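Local coordinates for protein Lv-ranaspumin (Lv-RSN-1) (Leptodactylus vastus, PDB 4K82) that probably acts as a surfactant in the foam nest of the frog, lowering surface tension so that the foam can form and persist, at residues A[139-142]-A[143-147]; A[199-203]-A[204-208]; A[27-30]-A[31-35]. One frame throughout, in Å; residues are numbered along the deposited sequence.

Contact 1: residues A[139-142]-A[143-147]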
loop_
_atom_site.group_PDB
_atom_site.type_symbol
_atom_site.label_atom_id
_atom_site.label_comp_id
_atom_site.label_asym_id
_atom_site.label_seq_id
_atom_site.Cartn_x
_atom_site.Cartn_y
_atom_site.Cartn_z
ATOM N N LYS A 139 0.742 -7.357 5.644
ATOM C CA LYS A 139 0.805 -8.796 5.907
ATOM C C LYS A 139 1.273 -9.086 7.334
ATOM O O LYS A 139 0.670 -9.902 8.043
ATOM C CB LYS A 139 1.739 -9.488 4.904
ATOM C CG LYS A 139 1.248 -9.526 3.476
ATOM C CD LYS A 139 2.357 -10.075 2.581
ATOM C CE LYS A 139 1.948 -10.124 1.122
ATOM N NZ LYS A 139 1.099 -11.306 0.831
ATOM N N ASP A 140 2.346 -8.430 7.759
ATOM C CA ASP A 140 2.863 -8.623 9.112
ATOM C C ASP A 140 1.844 -8.207 10.173
ATOM O O ASP A 140 1.666 -8.886 11.186
ATOM C CB ASP A 140 4.144 -7.820 9.316
ATOM C CG ASP A 140 5.334 -8.445 8.627
ATOM O OD1 ASP A 140 5.411 -9.689 8.617
ATOM O OD2 ASP A 140 6.179 -7.692 8.091
ATOM N N LEU A 141 1.168 -7.092 9.941
ATOM C CA LEU A 141 0.133 -6.656 10.884
ATOM C C LEU A 141 -1.015 -7.647 10.938
ATOM O O LEU A 141 -1.515 -7.964 12.017
ATOM C CB LEU A 141 -0.408 -5.274 10.498
ATOM C CG LEU A 141 0.551 -4.096 10.661
ATOM C CD1 LEU A 141 -0.145 -2.801 10.212
ATOM C CD2 LEU A 141 1.064 -3.971 12.092
ATOM N N LYS A 142 -1.420 -8.153 9.778
ATOM C CA LYS A 142 -2.551 -9.074 9.702
ATOM C C LYS A 142 -2.312 -10.353 10.515
ATOM O O LYS A 142 -3.235 -10.870 11.155
ATOM C CB LYS A 142 -2.873 -9.417 8.244
ATOM C CG LYS A 142 -4.151 -10.225 8.057
ATOM C CD LYS A 142 -4.401 -10.492 6.572
ATOM C CE LYS A 142 -5.664 -11.295 6.326
ATOM N NZ LYS A 142 -6.880 -10.601 6.841
ATOM N N TYR A 143 -1.077 -10.846 10.522
ATOM C CA TYR A 143 -0.800 -12.140 11.148
ATOM C C TYR A 143 -0.084 -12.080 12.502
ATOM O O TYR A 143 -0.007 -13.088 13.213
ATOM C CB TYR A 143 -0.064 -13.065 10.165
ATOM C CG TYR A 143 -0.921 -13.414 8.964
ATOM C CD1 TYR A 143 -1.903 -14.393 9.049
ATOM C CD2 TYR A 143 -0.774 -12.737 7.757
ATOM C CE1 TYR A 143 -2.700 -14.708 7.959
ATOM C CE2 TYR A 143 -1.566 -13.044 6.665
ATOM C CZ TYR A 143 -2.526 -14.026 6.768
ATOM O OH TYR A 143 -3.310 -14.328 5.673
ATOM N N LYS A 144 0.414 -10.909 12.882
ATOM C CA LYS A 144 1.189 -10.801 14.115
ATOM C C LYS A 144 0.666 -9.759 15.101
ATOM O O LYS A 144 1.026 -9.798 16.280
ATOM C CB LYS A 144 2.655 -10.495 13.804
ATOM C CG LYS A 144 3.314 -11.481 12.827
ATOM C CD LYS A 144 4.724 -11.024 12.451
ATOM C CE LYS A 144 5.426 -12.059 11.572
ATOM N NZ LYS A 144 6.872 -11.748 11.392
ATOM N N VAL A 145 -0.161 -8.821 14.631
ATOM C CA VAL A 145 -0.567 -7.705 15.490
ATOM C C VAL A 145 -2.082 -7.586 15.635
ATOM O O VAL A 145 -2.607 -7.558 16.753
ATOM C CB VAL A 145 0.023 -6.354 14.984
ATOM C CG1 VAL A 145 -0.546 -5.175 15.770
ATOM C CG2 VAL A 145 1.542 -6.387 15.065
ATOM N N CYS A 146 -2.782 -7.509 14.508
ATOM C CA CYS A 146 -4.225 -7.275 14.511
ATOM C C CYS A 146 -4.976 -8.586 14.642
ATOM O O CYS A 146 -5.804 -8.916 13.798
ATOM C CB CYS A 146 -4.650 -6.571 13.221
ATOM S SG CYS A 146 -3.760 -5.038 12.905
ATOM N N ILE A 147 -4.688 -9.322 15.712
ATOM C CA ILE A 147 -5.085 -10.721 15.822
ATOM C C ILE A 147 -6.017 -10.974 17.006
ATOM O O ILE A 147 -6.149 -10.134 17.906
ATOM C CB ILE A 147 -3.849 -11.641 15.948
ATOM C CG1 ILE A 147 -3.023 -11.270 17.184
ATOM C CG2 ILE A 147 -2.989 -11.560 14.691
ATOM C CD1 ILE A 147 -1.866 -12.230 17.456
HETATM O O HOH W 1 -5.689 -9.448 11.155
#

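Contact 2: residues A[199-203]-A[204-208]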
loop_
_atom_site.group_PDB
_atom_site.type_symbol
_atom_site.label_atom_id
_atom_site.label_comp_id
_atom_site.label_asym_id
_atom_site.label_seq_id
_atom_site.Cartn_x
_atom_site.Cartn_y
_atom_site.Cartn_z
ATOM N N GLY A 199 -0.815 4.534 17.906
ATOM C CA GLY A 199 -1.915 3.682 18.322
ATOM C C GLY A 199 -3.209 3.935 17.566
ATOM O O GLY A 199 -3.907 2.996 17.189
ATOM N N ASP A 200 -3.524 5.212 17.346
ATOM C CA ASP A 200 -4.698 5.596 16.568
ATOM C C ASP A 200 -4.627 5.058 15.151
ATOM O O ASP A 200 -5.608 4.538 14.623
ATOM C CB ASP A 200 -4.820 7.121 16.495
ATOM C CG ASP A 200 -5.281 7.732 17.792
ATOM O OD1 ASP A 200 -5.760 6.978 18.661
ATOM O OD2 ASP A 200 -5.169 8.971 17.931
ATOM N N LEU A 201 -3.464 5.197 14.532
ATOM C CA LEU A 201 -3.275 4.705 13.175
ATOM C C LEU A 201 -3.512 3.195 13.122
ATOM O O LEU A 201 -4.211 2.692 12.234
ATOM C CB LEU A 201 -1.881 5.077 12.672
ATOM C CG LEU A 201 -1.505 4.580 11.276
ATOM C CD1 LEU A 201 -2.390 5.232 10.229
ATOM C CD2 LEU A 201 -0.048 4.866 11.002
ATOM N N LEU A 202 -2.937 2.461 14.070
ATOM C CA LEU A 202 -3.126 1.010 14.112
ATOM C C LEU A 202 -4.581 0.660 14.331
ATOM O O LEU A 202 -5.190 -0.064 13.548
ATOM C CB LEU A 202 -2.300 0.383 15.232
ATOM C CG LEU A 202 -0.829 0.139 14.941
ATOM C CD1 LEU A 202 -0.129 -0.288 16.215
ATOM C CD2 LEU A 202 -0.682 -0.934 13.870
ATOM N N ILE A 203 -5.143 1.191 15.404
ATOM C CA ILE A 203 -6.480 0.788 15.817
ATOM C C ILE A 203 -7.605 1.288 14.901
ATOM O O ILE A 203 -8.534 0.539 14.587
ATOM C CB ILE A 203 -6.732 1.207 17.280
ATOM C CG1 ILE A 203 -5.754 0.464 18.203
ATOM C CG2 ILE A 203 -8.187 0.971 17.677
ATOM C CD1 ILE A 203 -5.593 1.084 19.585
ATOM N N LEU A 204 -7.521 2.538 14.464
ATOM C CA LEU A 204 -8.605 3.128 13.682
ATOM C C LEU A 204 -8.499 2.854 12.185
ATOM O O LEU A 204 -9.507 2.859 11.474
ATOM C CB LEU A 204 -8.660 4.644 13.896
ATOM C CG LEU A 204 -9.152 5.166 15.244
ATOM C CD1 LEU A 204 -8.989 6.676 15.298
ATOM C CD2 LEU A 204 -10.603 4.770 15.456
ATOM N N VAL A 205 -7.281 2.616 11.711
ATOM C CA VAL A 205 -7.009 2.605 10.278
ATOM C C VAL A 205 -6.411 1.280 9.799
ATOM O O VAL A 205 -7.002 0.567 8.978
ATOM C CB VAL A 205 -6.067 3.771 9.903
ATOM C CG1 VAL A 205 -5.796 3.776 8.431
ATOM C CG2 VAL A 205 -6.680 5.128 10.335
ATOM N N LEU A 206 -5.244 0.937 10.324
ATOM C CA LEU A 206 -4.514 -0.228 9.802
ATOM C C LEU A 206 -5.170 -1.575 10.128
ATOM O O LEU A 206 -5.322 -2.439 9.250
ATOM C CB LEU A 206 -3.059 -0.203 10.271
ATOM C CG LEU A 206 -2.209 0.930 9.690
ATOM C CD1 LEU A 206 -0.871 1.014 10.413
ATOM C CD2 LEU A 206 -2.009 0.731 8.180
ATOM N N CYS A 207 -5.543 -1.783 11.382
ATOM C CA CYS A 207 -6.160 -3.061 11.733
ATOM C C CYS A 207 -7.497 -3.301 11.006
ATOM O O CYS A 207 -7.753 -4.401 10.534
ATOM C CB CYS A 207 -6.273 -3.237 13.253
ATOM S SG CYS A 207 -4.672 -3.634 14.056
ATOM N N PRO A 208 -8.342 -2.267 10.879
ATOM C CA PRO A 208 -9.551 -2.507 10.084
ATOM C C PRO A 208 -9.243 -2.816 8.616
ATOM O O PRO A 208 -9.941 -3.622 8.005
ATOM C CB PRO A 208 -10.311 -1.185 10.212
ATOM C CG PRO A 208 -9.883 -0.653 11.531
ATOM C CD PRO A 208 -8.425 -0.989 11.618
#

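Contact 3: residues A[27-30]-A[31-35]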
loop_
_atom_site.group_PDB
_atom_site.type_symbol
_atom_site.label_atom_id
_atom_site.label_comp_id
_atom_site.label_asym_id
_atom_site.label_seq_id
_atom_site.Cartn_x
_atom_site.Cartn_y
_atom_site.Cartn_z
ATOM N N GLY A 27 -4.170 -13.472 -5.095
ATOM C CA GLY A 27 -2.970 -12.664 -5.025
ATOM C C GLY A 27 -3.245 -11.264 -4.513
ATOM O O GLY A 27 -4.345 -10.952 -4.048
ATOM N N ASP A 28 -2.235 -10.410 -4.608
ATOM C CA ASP A 28 -2.306 -9.098 -3.975
ATOM C C ASP A 28 -2.460 -7.977 -4.979
ATOM O O ASP A 28 -2.311 -6.824 -4.613
ATOM C CB ASP A 28 -1.040 -8.855 -3.162
ATOM C CG ASP A 28 -0.911 -9.818 -2.014
ATOM O OD1 ASP A 28 -1.965 -10.294 -1.548
ATOM O OD2 ASP A 28 0.227 -10.108 -1.594
ATOM N N LEU A 29 -2.738 -8.320 -6.234
ATOM C CA LEU A 29 -2.663 -7.347 -7.318
ATOM C C LEU A 29 -3.496 -6.095 -7.081
ATOM O O LEU A 29 -2.987 -4.994 -7.248
ATOM C CB LEU A 29 -3.036 -7.980 -8.654
ATOM C CG LEU A 29 -2.871 -7.068 -9.866
ATOM C CD1 LEU A 29 -1.433 -6.568 -9.974
ATOM C CD2 LEU A 29 -3.282 -7.796 -11.138
ATOM N N LEU A 30 -4.765 -6.253 -6.708
ATOM C CA LEU A 30 -5.632 -5.083 -6.528
ATOM C C LEU A 30 -5.064 -4.140 -5.466
ATOM O O LEU A 30 -4.989 -2.922 -5.667
ATOM C CB LEU A 30 -7.061 -5.489 -6.164
ATOM C CG LEU A 30 -7.978 -4.276 -5.936
ATOM C CD1 LEU A 30 -8.074 -3.419 -7.193
ATOM C CD2 LEU A 30 -9.368 -4.690 -5.448
ATOM N N VAL A 31 -4.662 -4.704 -4.334
ATOM C CA VAL A 31 -4.067 -3.918 -3.257
ATOM C C VAL A 31 -2.802 -3.200 -3.721
ATOM O O VAL A 31 -2.631 -2.002 -3.471
ATOM C CB VAL A 31 -3.762 -4.809 -2.033
ATOM C CG1 VAL A 31 -2.842 -4.090 -1.048
ATOM C CG2 VAL A 31 -5.067 -5.244 -1.359
ATOM N N GLU A 32 -1.941 -3.910 -4.454
ATOM C CA GLU A 32 -0.685 -3.325 -4.902
ATOM C C GLU A 32 -0.916 -2.200 -5.910
ATOM O O GLU A 32 -0.209 -1.187 -5.892
ATOM C CB GLU A 32 0.218 -4.401 -5.506
ATOM C CG GLU A 32 0.696 -5.423 -4.478
ATOM C CD GLU A 32 1.563 -6.504 -5.088
ATOM O OE1 GLU A 32 1.124 -7.129 -6.078
ATOM O OE2 GLU A 32 2.682 -6.724 -4.578
ATOM N N LEU A 33 -1.895 -2.387 -6.797
ATOM C CA LEU A 33 -2.215 -1.363 -7.779
ATOM C C LEU A 33 -2.783 -0.136 -7.095
ATOM O O LEU A 33 -2.490 0.987 -7.507
ATOM C CB LEU A 33 -3.207 -1.871 -8.836
ATOM C CG LEU A 33 -2.636 -2.944 -9.757
ATOM C CD1 LEU A 33 -3.708 -3.381 -10.754
ATOM C CD2 LEU A 33 -1.387 -2.436 -10.478
ATOM N N ALA A 34 -3.607 -0.346 -6.068
ATOM C CA ALA A 34 -4.204 0.774 -5.345
ATOM C C ALA A 34 -3.103 1.612 -4.698
ATOM O O ALA A 34 -3.143 2.836 -4.734
ATOM C CB ALA A 34 -5.196 0.275 -4.294
ATOM N N VAL A 35 -2.113 0.950 -4.114
ATOM C CA VAL A 35 -0.984 1.651 -3.519
ATOM C C VAL A 35 -0.249 2.502 -4.548
ATOM O O VAL A 35 0.008 3.679 -4.315
ATOM C CB VAL A 35 -0.002 0.669 -2.869
ATOM C CG1 VAL A 35 1.264 1.391 -2.440
ATOM C CG2 VAL A 35 -0.670 -0.046 -1.690
HETATM O O HOH W 2 -5.545 -7.720 -3.751
HETATM O O HOH W 3 2.415 -9.075 -2.753
#

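Contact 1: residues A[139-142]-A[143-147]
The C-terminal end of helix 133-144 unwinds here, and Leu141 O takes the N-H groups of both Val145 and Cys146. Cys146 N lies 2.8 Å from Leu141 O in a nearly straight bond of 174°. The bond from Val145 N is longer and more bent. Two residues earlier, Tyr143 N reaches Lys139 O at 3.2 Å. A water bridges the last turn, donating to both Lys142 O and Cys146 O. Lys142 runs alongside Tyr143. Its CG is anti to the backbone N (chi1 -172°), which lays CG over one ring face, while CD and CE follow the ring to its hydroxyl end. Lys142 CG sits 4.3 Å from the centroid of the Tyr143 ring, a CH-pi contact offset toward the rim. Lys142 NZ hydrogen-bonds to Val210 O and Ile213 O, while Tyr143 OH hydrogen-bonds to Val215 O, so both polar ends are held by the end of helix 196-212 and the tail after it. Asp140 and Lys144 point the same way, with OD1 and NZ in a long salt bridge of 3.8 Å. Arg165 is the stronger partner of Asp140, through OD2. On the buried side, Leu141 CD2 packs 3.9 Å from Val145 CG2. Cys146 SG is disulfide-bonded to Cys207. The i to i+5 bond to Leu141 O makes a pi-type turn closing the helix, and the inverse gamma turn centred on Cys146 leads the chain off it.

Contact 2: residues A[199-203]-A[204-208]
Leu201 and Leu206 form the tight part of this contact, within a wider pi-type turn of helix 196-212. Leu201 CG meets Leu206 CD1 at 3.7 Å, the two side chains crossing at an oblique angle. In one of the two conformers of Leu202, its CD2 also lies 4.0 Å from Leu206 CD1. Leu201 has CG anti to its own N (chi1 178°). Its CB leads away from residues 204-208, but this torsion brings the branched end nearer to them, with Leu201 CD1 4.0 Å from Val205 CB. The backbone shows why the fifth residue comes so close. Leu206 N donates to Leu201 O at 2.8 Å and 169°, nearly in line with the carbonyl. Cys207 N reaches Leu202 O at the same length, in the carbonyl plane. Both are i to i+5 bonds, and Val205 N adds a weak bond to Leu201 O. Just before the wide turn, Leu204 N keeps the ordinary helical bond to Asp200 O.

The other side is looser. Ile203 and Leu204 are exposed, and Leu204 CD1 comes only to 4.4 Å from Asp200 CB. Asp200 turns its polar end to Lys196 in a salt bridge. Pro208 has no N-H to give, and its CD instead lies 3.3 Å from Ile203 O, where the helix kinks.

The packed side faces the rest of the fold. Leu202 and Leu206 rest on Leu141 of helix 133-144, with Phe137 and Leu138 also against Leu206. Val205 and Leu206 touch Val116 of helix 107-121. Cys207 is joined to Cys146 by a disulfide. Phe191 of strand 188-191 packs on Leu202, and Ile203, though exposed, still touches it.

Contact 3: residues A[27-30]-A[31-35]
Leu29 and Leu33 make the apolar contact in the first turns of helix 29-42. Leu29 CD1 lies 3.8 Å from Leu33 CG, with the two side chains set at a slant. Leu29 CG is anti to the backbone N (chi1 -175°), and this brings its branch forward over the next turn. On another face, the Glu32 chain, extended beyond CG, lies along the first turn, beside Asp28. Its CD lies 4.0 Å from Asp28 CB, and its CG packs on Asp28 O.

Regular helical bonds hold these side chains one turn apart. Glu32 N donates to Asp28 O at 2.9 Å, Leu33 N to Leu29 O, and Ala34 N to Leu30 O. Asp28 occupies the N-cap position, but its side chain makes no capping bond. A water accepts from Val31 N.

The two carboxylates are like charges, with Asp28 OD2 and Glu32 OE2 5.1 Å apart. A second water donates to both of these oxygens, at 2.7 Å from Asp28 OD2 and 3.0 Å from Glu32 OE2. Each acid also has a basic partner: Lys139 for Asp28 and Arg64 for Glu32. These bridges probably ease the repulsion. With an alanine in place of Glu32, Arg64 would probably lose this carboxylate mate and the bridging water would keep Asp28 alone.

Leu29 packs on Leu19, Ala22 and Leu23 of helix 14-24. Val135 of helix 133-144 touches Asp28, Val31 and Glu32. Ala34 and Val35 face helix 107-121 through Val113.

Overall arrangement
Along the chain the order is contact 3, contact 1, contact 2. They lie at the start of helix 29-42, at the end of helix 133-144 and within helix 196-212 of a largely helical single chain. Contact 1 touches both others. Its centre is about 12 Å from that of contact 2, and the Cys146-Cys207 disulfide joins them covalently beside the packing of Leu141 against Leu206. Contact 3 lies about 18 Å from contact 1 between centres, linked through the Lys139-Asp28 salt bridge. Contacts 2 and 3 do not touch; their nearest atoms are about 10 Å apart. Contact 1 thus connects an early helix, by a salt bridge, with the last one, by disulfide and packing.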